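Local coordinates for protein catecholate siderophore receptor Fiu (Escherichia coli, PDB 6BPM) that takes up iron bound to catecholate siderophores across the outer membrane, using energy relayed by TonB, and also admits catechol-substituted cephalosporins and serves as receptor for several microcins, at residues 290-295 against 347-352; 425-430 against 484-489; 549-554 against 585-590; 603-608 against 625-630. All coordinates share one frame; numbering follows the deposited sequence.

Contact 1. Residues 290-295 against 347-352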
loop_
_atom_site.group_PDB
_atom_site.type_symbol
_atom_site.label_atom_id
_atom_site.label_comp_id
_atom_site.label_asym_id
_atom_site.label_seq_id
_atom_site.Cartn_x
_atom_site.Cartn_y
_atom_site.Cartn_z
ATOM N N THR A 290 -8.724 -3.683 -30.531
ATOM C CA THR A 290 -9.488 -2.726 -29.746
ATOM C C THR A 290 -8.611 -1.549 -29.350
ATOM O O THR A 290 -7.461 -1.736 -28.945
ATOM C CB THR A 290 -10.064 -3.398 -28.494
ATOM O OG1 THR A 290 -11.042 -4.372 -28.894
ATOM C CG2 THR A 290 -10.695 -2.365 -27.550
ATOM N N ILE A 291 -9.165 -0.341 -29.447
ATOM C CA ILE A 291 -8.521 0.884 -28.985
ATOM C C ILE A 291 -9.301 1.372 -27.771
ATOM O O ILE A 291 -10.533 1.269 -27.730
ATOM C CB ILE A 291 -8.472 1.975 -30.075
ATOM C CG1 ILE A 291 -8.447 1.344 -31.454
ATOM C CG2 ILE A 291 -7.201 2.771 -29.999
ATOM C CD1 ILE A 291 -8.817 2.310 -32.550
ATOM N N ARG A 292 -8.577 1.865 -26.765
ATOM C CA ARG A 292 -9.166 2.413 -25.552
ATOM C C ARG A 292 -8.558 3.775 -25.260
ATOM O O ARG A 292 -7.376 4.019 -25.513
ATOM C CB ARG A 292 -8.949 1.525 -24.342
ATOM C CG ARG A 292 -9.473 0.133 -24.478
ATOM C CD ARG A 292 -8.787 -0.783 -23.479
ATOM N NE ARG A 292 -9.257 -2.161 -23.590
ATOM C CZ ARG A 292 -8.765 -3.047 -24.446
ATOM N NH1 ARG A 292 -7.788 -2.698 -25.277
ATOM N NH2 ARG A 292 -9.252 -4.279 -24.474
ATOM N N ASN A 293 -9.375 4.666 -24.707
ATOM C CA ASN A 293 -8.868 5.944 -24.235
ATOM C C ASN A 293 -9.483 6.234 -22.882
ATOM O O ASN A 293 -10.710 6.332 -22.765
ATOM C CB ASN A 293 -9.169 7.074 -25.207
ATOM C CG ASN A 293 -8.634 8.379 -24.708
ATOM O OD1 ASN A 293 -7.552 8.817 -25.102
ATOM N ND2 ASN A 293 -9.365 8.991 -23.787
ATOM N N THR A 294 -8.635 6.389 -21.868
ATOM C CA THR A 294 -9.105 6.642 -20.516
ATOM C C THR A 294 -8.618 8.011 -20.076
ATOM O O THR A 294 -7.487 8.404 -20.371
ATOM C CB THR A 294 -8.626 5.575 -19.532
ATOM O OG1 THR A 294 -8.936 4.270 -20.048
ATOM C CG2 THR A 294 -9.342 5.749 -18.200
ATOM N N THR A 295 -9.504 8.753 -19.423
ATOM C CA THR A 295 -9.177 10.035 -18.819
ATOM C C THR A 295 -9.636 10.003 -17.375
ATOM O O THR A 295 -10.756 9.571 -17.092
ATOM C CB THR A 295 -9.838 11.192 -19.539
ATOM O OG1 THR A 295 -9.526 11.124 -20.944
ATOM C CG2 THR A 295 -9.310 12.497 -18.945
ATOM N N ASN A 347 -4.819 2.956 -25.216
ATOM C CA ASN A 347 -4.310 1.592 -25.323
ATOM C C ASN A 347 -4.837 0.901 -26.576
ATOM O O ASN A 347 -6.025 0.981 -26.889
ATOM C CB ASN A 347 -4.689 0.761 -24.105
ATOM C CG ASN A 347 -4.266 -0.678 -24.245
ATOM O OD1 ASN A 347 -5.103 -1.561 -24.442
ATOM N ND2 ASN A 347 -2.956 -0.931 -24.160
ATOM N N LEU A 348 -3.952 0.207 -27.284
ATOM C CA LEU A 348 -4.319 -0.594 -28.446
ATOM C C LEU A 348 -3.852 -2.032 -28.238
ATOM O O LEU A 348 -2.656 -2.280 -28.039
ATOM C CB LEU A 348 -3.712 -0.019 -29.723
ATOM C CG LEU A 348 -3.701 -0.980 -30.899
ATOM C CD1 LEU A 348 -5.126 -1.329 -31.245
ATOM C CD2 LEU A 348 -3.024 -0.328 -32.078
ATOM N N THR A 349 -4.793 -2.970 -28.251
ATOM C CA THR A 349 -4.483 -4.391 -28.238
ATOM C C THR A 349 -4.923 -5.007 -29.555
ATOM O O THR A 349 -5.987 -4.672 -30.090
ATOM C CB THR A 349 -5.160 -5.112 -27.071
ATOM O OG1 THR A 349 -6.582 -4.955 -27.160
ATOM C CG2 THR A 349 -4.697 -4.521 -25.771
ATOM N N SER A 350 -4.095 -5.900 -30.083
ATOM C CA SER A 350 -4.417 -6.588 -31.316
ATOM C C SER A 350 -3.761 -7.954 -31.282
ATOM O O SER A 350 -2.688 -8.117 -30.708
ATOM C CB SER A 350 -3.945 -5.819 -32.549
ATOM O OG SER A 350 -4.314 -6.529 -33.735
ATOM N N THR A 351 -4.426 -8.937 -31.888
ATOM C CA THR A 351 -3.884 -10.278 -32.048
ATOM C C THR A 351 -3.819 -10.596 -33.537
ATOM O O THR A 351 -4.802 -10.402 -34.250
ATOM C CB THR A 351 -4.759 -11.293 -31.309
ATOM O OG1 THR A 351 -4.226 -12.603 -31.497
ATOM C CG2 THR A 351 -6.160 -11.282 -31.872
ATOM N N PHE A 352 -2.689 -11.112 -34.008
ATOM C CA PHE A 352 -2.520 -11.380 -35.438
ATOM C C PHE A 352 -1.359 -12.354 -35.631
ATOM O O PHE A 352 -0.617 -12.646 -34.692
ATOM C CB PHE A 352 -2.278 -10.074 -36.204
ATOM C CG PHE A 352 -1.025 -9.367 -35.776
ATOM C CD1 PHE A 352 0.197 -9.665 -36.350
ATOM C CD2 PHE A 352 -1.065 -8.439 -34.742
ATOM C CE1 PHE A 352 1.369 -9.034 -35.914
ATOM C CE2 PHE A 352 0.101 -7.798 -34.302
ATOM C CZ PHE A 352 1.312 -8.097 -34.896
#
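Asn347 O takes two contacts from the facing strand: the backbone N of Arg292 donates to it at 2.7 Å, and the CA of Ile291 adds a C-H...O contact at 3.3 Å. The reciprocal bond, from Asn347 N to Arg292 O, completes one hydrogen-bonded antiparallel pair; Thr290 and Thr349 form the next, with Thr290 N 2.9 Å from Thr349 O. Between them, Ile291 and Leu348 make a non-hydrogen-bonded pair whose side chains meet loosely, Ile291 CG1 lying 4.3 Å from Leu348 CD1.

The opposite face, that of Thr290, Arg292, Asn347 and Thr349, is polar. Arg292 leaves its backbone with CG anti to the carbonyl carbon (chi1 -57°) and runs extended to NE, which carries the guanidinium across the strand boundary. There NH1 donates to Thr349 OG1 at 3.2 Å in an almost straight bond (174°), with the oxygen at the guanidinium edge and in its plane. Thr290 CG2 rests over one face of the same group, 3.6 Å above its plane, while Asn347 runs alongside with its amide turned 50° from the guanidinium. Asn347 ND2 is held from beyond by Tyr416 and Ser362, and Thr290 OG1 by Asp284.

Arg292 and Asn347 both touch Pro29, as expected if this face looks into the barrel. An edge bond on one side and a methyl over the plane should restrict rotation of the guanidinium, and its charge would probably polarise the hydroxyl of Thr349.

Contact 2. Residues 425-430 against 484-489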
loop_
_atom_site.group_PDB
_atom_site.type_symbol
_atom_site.label_atom_id
_atom_site.label_comp_id
_atom_site.label_asym_id
_atom_site.label_seq_id
_atom_site.Cartn_x
_atom_site.Cartn_y
_atom_site.Cartn_z
ATOM N N ARG A 425 2.792 -24.132 -30.008
ATOM C CA ARG A 425 1.739 -24.330 -29.019
ATOM C C ARG A 425 2.288 -24.406 -27.605
ATOM O O ARG A 425 1.558 -24.125 -26.652
ATOM C CB ARG A 425 0.959 -25.615 -29.329
ATOM C CG ARG A 425 -0.113 -25.979 -28.318
ATOM C CD ARG A 425 -0.626 -27.388 -28.566
ATOM N NE ARG A 425 0.457 -28.371 -28.527
ATOM C CZ ARG A 425 0.731 -29.152 -27.487
ATOM N NH1 ARG A 425 -0.007 -29.074 -26.388
ATOM N NH2 ARG A 425 1.740 -30.012 -27.546
ATOM N N ASP A 426 3.558 -24.764 -27.443
ATOM C CA ASP A 426 4.132 -24.969 -26.126
ATOM C C ASP A 426 5.172 -23.937 -25.739
ATOM O O ASP A 426 5.636 -23.964 -24.596
ATOM C CB ASP A 426 4.769 -26.361 -26.042
ATOM C CG ASP A 426 3.751 -27.473 -26.095
ATOM O OD1 ASP A 426 2.584 -27.231 -25.723
ATOM O OD2 ASP A 426 4.118 -28.586 -26.530
ATOM N N PHE A 427 5.556 -23.042 -26.645
ATOM C CA PHE A 427 6.657 -22.114 -26.404
ATOM C C PHE A 427 6.210 -20.676 -26.687
ATOM O O PHE A 427 5.841 -20.348 -27.818
ATOM C CB PHE A 427 7.863 -22.506 -27.262
ATOM C CG PHE A 427 9.086 -21.691 -26.992
ATOM C CD1 PHE A 427 9.471 -21.413 -25.687
ATOM C CD2 PHE A 427 9.832 -21.168 -28.033
ATOM C CE1 PHE A 427 10.582 -20.655 -25.434
ATOM C CE2 PHE A 427 10.945 -20.400 -27.783
ATOM C CZ PHE A 427 11.323 -20.148 -26.488
ATOM N N GLU A 428 6.280 -19.811 -25.677
ATOM C CA GLU A 428 5.885 -18.408 -25.794
ATOM C C GLU A 428 7.047 -17.516 -25.387
ATOM O O GLU A 428 7.712 -17.780 -24.383
ATOM C CB GLU A 428 4.678 -18.080 -24.896
ATOM C CG GLU A 428 3.443 -18.945 -25.137
ATOM C CD GLU A 428 2.297 -18.670 -24.166
ATOM O OE1 GLU A 428 2.204 -17.553 -23.606
ATOM O OE2 GLU A 428 1.492 -19.598 -23.940
ATOM N N LEU A 429 7.293 -16.468 -26.168
ATOM C CA LEU A 429 8.183 -15.381 -25.784
ATOM C C LEU A 429 7.350 -14.146 -25.482
ATOM O O LEU A 429 6.279 -13.970 -26.051
ATOM C CB LEU A 429 9.178 -15.044 -26.886
ATOM C CG LEU A 429 10.484 -15.835 -26.906
ATOM C CD1 LEU A 429 10.241 -17.212 -26.346
ATOM C CD2 LEU A 429 11.067 -15.899 -28.320
ATOM N N ASN A 430 7.799 -13.316 -24.544
ATOM C CA ASN A 430 7.139 -12.028 -24.358
ATOM C C ASN A 430 8.157 -10.944 -24.043
ATOM O O ASN A 430 9.150 -11.189 -23.359
ATOM C CB ASN A 430 6.047 -12.086 -23.288
ATOM C CG ASN A 430 6.582 -12.031 -21.872
ATOM O OD1 ASN A 430 6.934 -13.051 -21.300
ATOM N ND2 ASN A 430 6.565 -10.840 -21.273
ATOM N N ALA A 484 11.494 -9.031 -20.500
ATOM C CA ALA A 484 11.510 -10.144 -21.440
ATOM C C ALA A 484 11.333 -11.452 -20.683
ATOM O O ALA A 484 11.957 -11.654 -19.641
ATOM C CB ALA A 484 12.818 -10.150 -22.224
ATOM N N GLY A 485 10.549 -12.361 -21.244
ATOM C CA GLY A 485 10.279 -13.628 -20.585
ATOM C C GLY A 485 10.105 -14.757 -21.583
ATOM O O GLY A 485 9.948 -14.545 -22.786
ATOM N N ALA A 486 10.172 -15.968 -21.070
ATOM C CA ALA A 486 9.988 -17.151 -21.887
ATOM C C ALA A 486 9.273 -18.172 -21.033
ATOM O O ALA A 486 9.554 -18.306 -19.837
ATOM C CB ALA A 486 11.308 -17.714 -22.403
ATOM N N LEU A 487 8.336 -18.868 -21.651
ATOM C CA LEU A 487 7.471 -19.794 -20.951
ATOM C C LEU A 487 7.342 -21.044 -21.802
ATOM O O LEU A 487 7.227 -20.962 -23.031
ATOM C CB LEU A 487 6.103 -19.164 -20.688
ATOM C CG LEU A 487 5.074 -20.046 -20.010
ATOM C CD1 LEU A 487 4.117 -19.169 -19.262
ATOM C CD2 LEU A 487 4.351 -20.920 -21.061
ATOM N N TYR A 488 7.371 -22.199 -21.149
ATOM C CA TYR A 488 7.242 -23.459 -21.860
ATOM C C TYR A 488 6.155 -24.283 -21.198
ATOM O O TYR A 488 6.155 -24.444 -19.974
ATOM C CB TYR A 488 8.564 -24.234 -21.890
ATOM C CG TYR A 488 8.573 -25.185 -23.040
ATOM C CD1 TYR A 488 7.804 -26.345 -23.002
ATOM C CD2 TYR A 488 9.284 -24.905 -24.199
ATOM C CE1 TYR A 488 7.755 -27.226 -24.083
ATOM C CE2 TYR A 488 9.243 -25.786 -25.296
ATOM C CZ TYR A 488 8.476 -26.951 -25.223
ATOM O OH TYR A 488 8.413 -27.842 -26.284
ATOM N N HIS A 489 5.209 -24.773 -21.990
ATOM C CA HIS A 489 4.156 -25.623 -21.446
ATOM C C HIS A 489 4.683 -27.049 -21.365
ATOM O O HIS A 489 4.896 -27.692 -22.393
ATOM C CB HIS A 489 2.898 -25.556 -22.304
ATOM C CG HIS A 489 2.231 -24.220 -22.287
ATOM N ND1 HIS A 489 1.487 -23.774 -21.214
ATOM C CD2 HIS A 489 2.183 -23.236 -23.219
ATOM C CE1 HIS A 489 1.022 -22.564 -21.485
ATOM N NE2 HIS A 489 1.424 -22.219 -22.696
#
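Neighbouring strands 427-447 and 467-489 of the transmembrane barrel pair antiparallel here, and the pairing runs out in a side-chain bond between Glu428 and His489. His489 NE2 donates to Glu428 OE2 at 2.9 Å (159°); the oxygen sits near the imidazole plane at the ring edge, yet the nitrogen approaches from above the carboxylate plane. With CG anti to its carbonyl carbon (chi1 -67°), His489 turns its ring toward Glu428, and Leu487 CD2 of its own strand covers one ring face. Glu428 is buried, and its other carboxylate oxygen forms a salt bridge with Arg33, so both carboxylate oxygens are engaged, an arrangement that would tend to stabilise the negative charge.

Only a few residues separate each strand from the next at this end, as at the short periplasmic turns of TonB-dependent receptors. Backbone bonds hold the register up to that point: Glu428 N to Leu487 O at 3.0 Å, and His489 N to Asp426 O at 2.8 Å. That same Asp426 O lies 3.5 Å above one face of the Tyr488 ring, displaced toward its rim.

Phe427, Leu429, Ala486 and Tyr488 occupy the face away from Glu428. The Phe427 and Tyr488 side chains meet at about a right angle, Phe427 CD1 coming 3.8 Å from Tyr488 CD2, and Leu429 CD1 touches Ala486 CB at 4.1 Å. Farther along, Asn430 OD1 comes within 3.5 Å of Gly485 CA, and Thr39 holds that oxygen by a hydrogen bond.

Contact 3. Residues 549-554 against 585-590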
loop_
_atom_site.group_PDB
_atom_site.type_symbol
_atom_site.label_atom_id
_atom_site.label_comp_id
_atom_site.label_asym_id
_atom_site.label_seq_id
_atom_site.Cartn_x
_atom_site.Cartn_y
_atom_site.Cartn_z
ATOM N N LEU A 549 -7.570 -24.884 -9.668
ATOM C CA LEU A 549 -6.634 -24.686 -8.567
ATOM C C LEU A 549 -5.276 -24.319 -9.139
ATOM O O LEU A 549 -4.655 -25.143 -9.813
ATOM C CB LEU A 549 -6.521 -25.944 -7.704
ATOM C CG LEU A 549 -5.617 -25.690 -6.504
ATOM C CD1 LEU A 549 -6.282 -24.675 -5.598
ATOM C CD2 LEU A 549 -5.311 -26.980 -5.760
ATOM N N LEU A 550 -4.817 -23.099 -8.857
ATOM C CA LEU A 550 -3.551 -22.578 -9.364
ATOM C C LEU A 550 -2.476 -22.674 -8.286
ATOM O O LEU A 550 -2.649 -22.146 -7.182
ATOM C CB LEU A 550 -3.682 -21.121 -9.808
ATOM C CG LEU A 550 -2.330 -20.557 -10.263
ATOM C CD1 LEU A 550 -1.941 -21.115 -11.616
ATOM C CD2 LEU A 550 -2.290 -19.036 -10.270
ATOM N N LEU A 551 -1.369 -23.330 -8.624
ATOM C CA LEU A 551 -0.216 -23.535 -7.760
ATOM C C LEU A 551 0.980 -22.899 -8.437
ATOM O O LEU A 551 1.175 -23.111 -9.633
ATOM C CB LEU A 551 0.057 -25.023 -7.559
ATOM C CG LEU A 551 -1.074 -25.872 -6.979
ATOM C CD1 LEU A 551 -1.057 -27.263 -7.602
ATOM C CD2 LEU A 551 -1.003 -25.960 -5.453
ATOM N N THR A 552 1.782 -22.135 -7.689
ATOM C CA THR A 552 2.939 -21.448 -8.260
ATOM C C THR A 552 4.151 -21.588 -7.345
ATOM O O THR A 552 4.030 -21.835 -6.145
ATOM C CB THR A 552 2.670 -19.955 -8.532
ATOM O OG1 THR A 552 2.182 -19.331 -7.345
ATOM C CG2 THR A 552 1.650 -19.763 -9.640
ATOM N N ALA A 553 5.336 -21.440 -7.939
ATOM C CA ALA A 553 6.599 -21.422 -7.209
ATOM C C ALA A 553 7.626 -20.700 -8.068
ATOM O O ALA A 553 7.683 -20.921 -9.280
ATOM C CB ALA A 553 7.085 -22.839 -6.868
ATOM N N ALA A 554 8.409 -19.820 -7.450
ATOM C CA ALA A 554 9.329 -18.982 -8.202
ATOM C C ALA A 554 10.575 -18.696 -7.374
ATOM O O ALA A 554 10.522 -18.633 -6.142
ATOM C CB ALA A 554 8.669 -17.653 -8.612
ATOM N N ILE A 585 5.900 -18.986 -2.998
ATOM C CA ILE A 585 4.978 -20.097 -3.221
ATOM C C ILE A 585 3.556 -19.585 -3.065
ATOM O O ILE A 585 3.241 -18.954 -2.050
ATOM C CB ILE A 585 5.217 -21.252 -2.228
ATOM C CG1 ILE A 585 6.611 -21.807 -2.411
ATOM C CG2 ILE A 585 4.186 -22.348 -2.437
ATOM C CD1 ILE A 585 6.925 -22.050 -3.853
ATOM N N SER A 586 2.680 -19.901 -4.028
ATOM C CA SER A 586 1.290 -19.488 -3.890
ATOM C C SER A 586 0.339 -20.598 -4.325
ATOM O O SER A 586 0.681 -21.476 -5.118
ATOM C CB SER A 586 0.987 -18.214 -4.671
ATOM O OG SER A 586 1.038 -18.445 -6.062
ATOM N N VAL A 587 -0.858 -20.554 -3.756
ATOM C CA VAL A 587 -1.946 -21.453 -4.092
ATOM C C VAL A 587 -3.224 -20.622 -4.093
ATOM O O VAL A 587 -3.360 -19.650 -3.340
ATOM C CB VAL A 587 -2.040 -22.633 -3.106
ATOM C CG1 VAL A 587 -2.411 -22.129 -1.743
ATOM C CG2 VAL A 587 -3.041 -23.687 -3.596
ATOM N N ALA A 588 -4.160 -20.985 -4.964
ATOM C CA ALA A 588 -5.391 -20.207 -5.076
ATOM C C ALA A 588 -6.418 -20.963 -5.902
ATOM O O ALA A 588 -6.089 -21.451 -6.986
ATOM C CB ALA A 588 -5.098 -18.843 -5.702
ATOM N N GLY A 589 -7.651 -21.063 -5.404
ATOM C CA GLY A 589 -8.744 -21.637 -6.157
ATOM C C GLY A 589 -9.566 -22.638 -5.372
ATOM O O GLY A 589 -9.835 -22.433 -4.180
ATOM N N ASN A 590 -9.977 -23.724 -6.034
ATOM C CA ASN A 590 -10.800 -24.765 -5.427
ATOM C C ASN A 590 -10.042 -26.089 -5.362
ATOM O O ASN A 590 -9.459 -26.534 -6.358
ATOM C CB ASN A 590 -12.107 -24.929 -6.206
ATOM C CG ASN A 590 -13.180 -23.952 -5.745
ATOM O OD1 ASN A 590 -13.103 -22.753 -6.024
ATOM N ND2 ASN A 590 -14.195 -24.462 -5.061
#
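Leu551 and Val587 run alongside each other on one face of the sheet, with Leu551 CD2 3.6 Å from Val587 CG2. Leu549 CD1 also reaches this methyl of Val587, at 3.9 Å, so one valine branch is shared by two leucines of the facing strand. Val587 presents that branch because CG2 stands anti to the backbone N, with CG1 taking the place between N and the carbonyl carbon (chi1 66°). Leu549 also reaches the backbone: its CD1 packs 3.5 Å from Ala588 O, and its CB lies 3.3 Å from Asn590 O.

Behind this apolar group stand two hydrogen-bonded antiparallel pairs. Leu550 N donates to Ala588 O at 2.8 Å in a nearly straight bond (169°), whereas the return bond from Ala588 N to Leu550 O is more bent (131°). Thr552 N and Ser586 O are joined at 2.9 Å; the hydroxyls of this second pair are placed implausibly close in the model, and their positions are doubtful.

Beyond Ala588 the chain turns a corner at Gly589, whose backbone conformation suits a residue without a side chain. Asn590 follows, its amide oxygen bonded to Ser19 and its amide nitrogen to the carbonyl of Thr592. The two segments are the ends of the hairpin 549-566/572-588, remote from its connecting turn. Strand 531-544 flanks it through Val544 against Leu551, and strand 595-610 flanks the other edge, where Val597 packs on both Leu549 and Val587.

Contact 4. Residues 603-608 against 625-630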
loop_
_atom_site.group_PDB
_atom_site.type_symbol
_atom_site.label_atom_id
_atom_site.label_comp_id
_atom_site.label_asym_id
_atom_site.label_seq_id
_atom_site.Cartn_x
_atom_site.Cartn_y
_atom_site.Cartn_z
ATOM N N GLN A 603 10.111 -16.328 1.166
ATOM C CA GLN A 603 11.375 -16.153 1.857
ATOM C C GLN A 603 12.164 -15.132 1.052
ATOM O O GLN A 603 12.493 -15.370 -0.116
ATOM C CB GLN A 603 12.132 -17.475 1.993
ATOM C CG GLN A 603 13.497 -17.324 2.648
ATOM C CD GLN A 603 14.277 -18.629 2.673
ATOM O OE1 GLN A 603 13.817 -19.645 3.208
ATOM N NE2 GLN A 603 15.454 -18.615 2.059
ATOM N N GLN A 604 12.432 -13.985 1.654
ATOM C CA GLN A 604 13.068 -12.873 0.969
ATOM C C GLN A 604 14.178 -12.348 1.860
ATOM O O GLN A 604 13.923 -11.915 2.986
ATOM C CB GLN A 604 12.044 -11.783 0.672
ATOM C CG GLN A 604 11.102 -11.590 1.833
ATOM C CD GLN A 604 10.148 -10.456 1.618
ATOM O OE1 GLN A 604 9.842 -10.086 0.485
ATOM N NE2 GLN A 604 9.675 -9.882 2.705
ATOM N N LYS A 605 15.392 -12.349 1.337
ATOM C CA LYS A 605 16.567 -11.921 2.062
ATOM C C LYS A 605 16.864 -10.549 1.493
ATOM O O LYS A 605 17.367 -10.432 0.371
ATOM C CB LYS A 605 17.721 -12.883 1.840
ATOM C CG LYS A 605 18.981 -12.647 2.648
ATOM C CD LYS A 605 18.815 -13.131 4.076
ATOM C CE LYS A 605 20.162 -13.179 4.796
ATOM N NZ LYS A 605 20.055 -13.770 6.158
ATOM N N ALA A 606 16.521 -9.517 2.259
ATOM C CA ALA A 606 16.756 -8.136 1.872
ATOM C C ALA A 606 18.004 -7.663 2.600
ATOM O O ALA A 606 18.047 -7.697 3.833
ATOM C CB ALA A 606 15.551 -7.267 2.239
ATOM N N THR A 607 19.006 -7.200 1.851
ATOM C CA THR A 607 20.273 -6.879 2.491
ATOM C C THR A 607 20.919 -5.736 1.735
ATOM O O THR A 607 20.623 -5.509 0.552
ATOM C CB THR A 607 21.247 -8.075 2.524
ATOM O OG1 THR A 607 21.454 -8.580 1.201
ATOM C CG2 THR A 607 20.705 -9.213 3.366
ATOM N N ILE A 608 21.811 -5.026 2.447
ATOM C CA ILE A 608 22.707 -4.033 1.862
ATOM C C ILE A 608 23.869 -4.766 1.210
ATOM O O ILE A 608 24.486 -5.641 1.823
ATOM C CB ILE A 608 23.222 -3.054 2.935
ATOM C CG1 ILE A 608 22.070 -2.299 3.613
ATOM C CG2 ILE A 608 24.235 -2.061 2.329
ATOM C CD1 ILE A 608 21.638 -1.016 2.911
ATOM N N THR A 625 11.352 -5.483 7.346
ATOM C CA THR A 625 11.163 -6.526 6.340
ATOM C C THR A 625 11.247 -7.904 6.972
ATOM O O THR A 625 12.328 -8.317 7.394
ATOM C CB THR A 625 12.239 -6.435 5.269
ATOM O OG1 THR A 625 12.234 -5.128 4.704
ATOM C CG2 THR A 625 11.999 -7.467 4.174
ATOM N N PRO A 626 10.171 -8.673 7.010
ATOM C CA PRO A 626 10.291 -10.039 7.518
ATOM C C PRO A 626 11.002 -10.882 6.472
ATOM O O PRO A 626 10.879 -10.647 5.264
ATOM C CB PRO A 626 8.835 -10.498 7.686
ATOM C CG PRO A 626 8.049 -9.607 6.770
ATOM C CD PRO A 626 8.928 -8.481 6.257
ATOM N N GLU A 627 11.754 -11.870 6.946
ATOM C CA GLU A 627 12.474 -12.759 6.044
ATOM C C GLU A 627 11.619 -13.952 5.635
ATOM O O GLU A 627 11.686 -14.389 4.485
ATOM C CB GLU A 627 13.764 -13.233 6.707
ATOM C CG GLU A 627 14.586 -14.178 5.866
ATOM C CD GLU A 627 15.828 -14.642 6.591
ATOM O OE1 GLU A 627 16.431 -15.649 6.172
ATOM O OE2 GLU A 627 16.193 -13.996 7.596
ATOM N N HIS A 628 10.786 -14.449 6.547
ATOM C CA HIS A 628 9.801 -15.485 6.286
ATOM C C HIS A 628 8.410 -14.911 6.517
ATOM O O HIS A 628 8.187 -14.200 7.490
ATOM C CB HIS A 628 10.009 -16.684 7.217
ATOM C CG HIS A 628 11.395 -17.227 7.168
ATOM N ND1 HIS A 628 11.767 -18.245 6.316
ATOM C CD2 HIS A 628 12.522 -16.836 7.807
ATOM C CE1 HIS A 628 13.056 -18.482 6.463
ATOM N NE2 HIS A 628 13.538 -17.640 7.357
ATOM N N ALA A 629 7.468 -15.241 5.641
ATOM C CA ALA A 629 6.097 -14.807 5.835
ATOM C C ALA A 629 5.178 -15.809 5.162
ATOM O O ALA A 629 5.457 -16.271 4.057
ATOM C CB ALA A 629 5.874 -13.407 5.279
ATOM N N PHE A 630 4.080 -16.125 5.834
ATOM C CA PHE A 630 3.159 -17.168 5.429
ATOM C C PHE A 630 1.740 -16.667 5.639
ATOM O O PHE A 630 1.444 -16.035 6.658
ATOM C CB PHE A 630 3.406 -18.437 6.248
ATOM C CG PHE A 630 2.340 -19.492 6.116
ATOM C CD1 PHE A 630 2.431 -20.475 5.144
ATOM C CD2 PHE A 630 1.268 -19.528 6.987
ATOM C CE1 PHE A 630 1.462 -21.472 5.038
ATOM C CE2 PHE A 630 0.285 -20.522 6.873
ATOM C CZ PHE A 630 0.388 -21.487 5.904
#
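This is an irregular stretch of the seam between strand 595-610 and the segment leading into strand 628-636, where Gln603 and Gln604 meet Pro626, Glu627 and His628. The backbone N of Gln604 donates to Glu627 O at 3.0 Å, an oxygen that Gln603 CA also approaches at 3.2 Å. A second bond comes from the side chain: Gln604 NE2 reaches Pro626 O at 2.9 Å (166°), with that oxygen lying in the amide plane. A chi1 of 41° places Gln604 CG between its own N and carbonyl carbon, and the extended chain beyond reaches the loop.

Long loops between the strands of TonB-dependent receptors usually face outward from the cell. Between these segments one bridge forms, the non-hydrogen-bonded antiparallel pair Gln603 with His628. Their side chains run alongside each other, amide and imidazole planes 69° apart, with Gln603 OE1 3.5 Å from His628 CE1; His628 ND1 is bonded instead to Tyr601. Past Gln604, Thr625 CG2 touches Ala606 CB at 4.0 Å, and backbone bonds join Ala606 to Leu622 and Ile608 to Ser620. Lys605 and Glu627 extend alike, but Lys605 NZ stays 4.1 Å from Glu627 OE1, too far for a salt bridge.

How the contacts relate
All four contacts are seams between adjacent strands of one closed 22-stranded antiparallel barrel, and they follow one another along the chain without interleaving. Contacts 1, 2 and 3 lie where short turns join the strands, probably toward the periplasm, whereas contact 4 adjoins a long loop. Contacts 2 and 3 have centres 19 Å apart; contacts 1 and 2, 23 Å. Contacts 3 and 4 come nearest, with about 6 Å between their closest atoms, because strands 572-588 and 595-610 are neighbours in the sheet. Contacts 1 and 4 are the most distant, 38 Å between centres. Each contact has a partner from the N-terminal part: in order, Pro29, Arg33, Ala36, and Phe71 with Arg88.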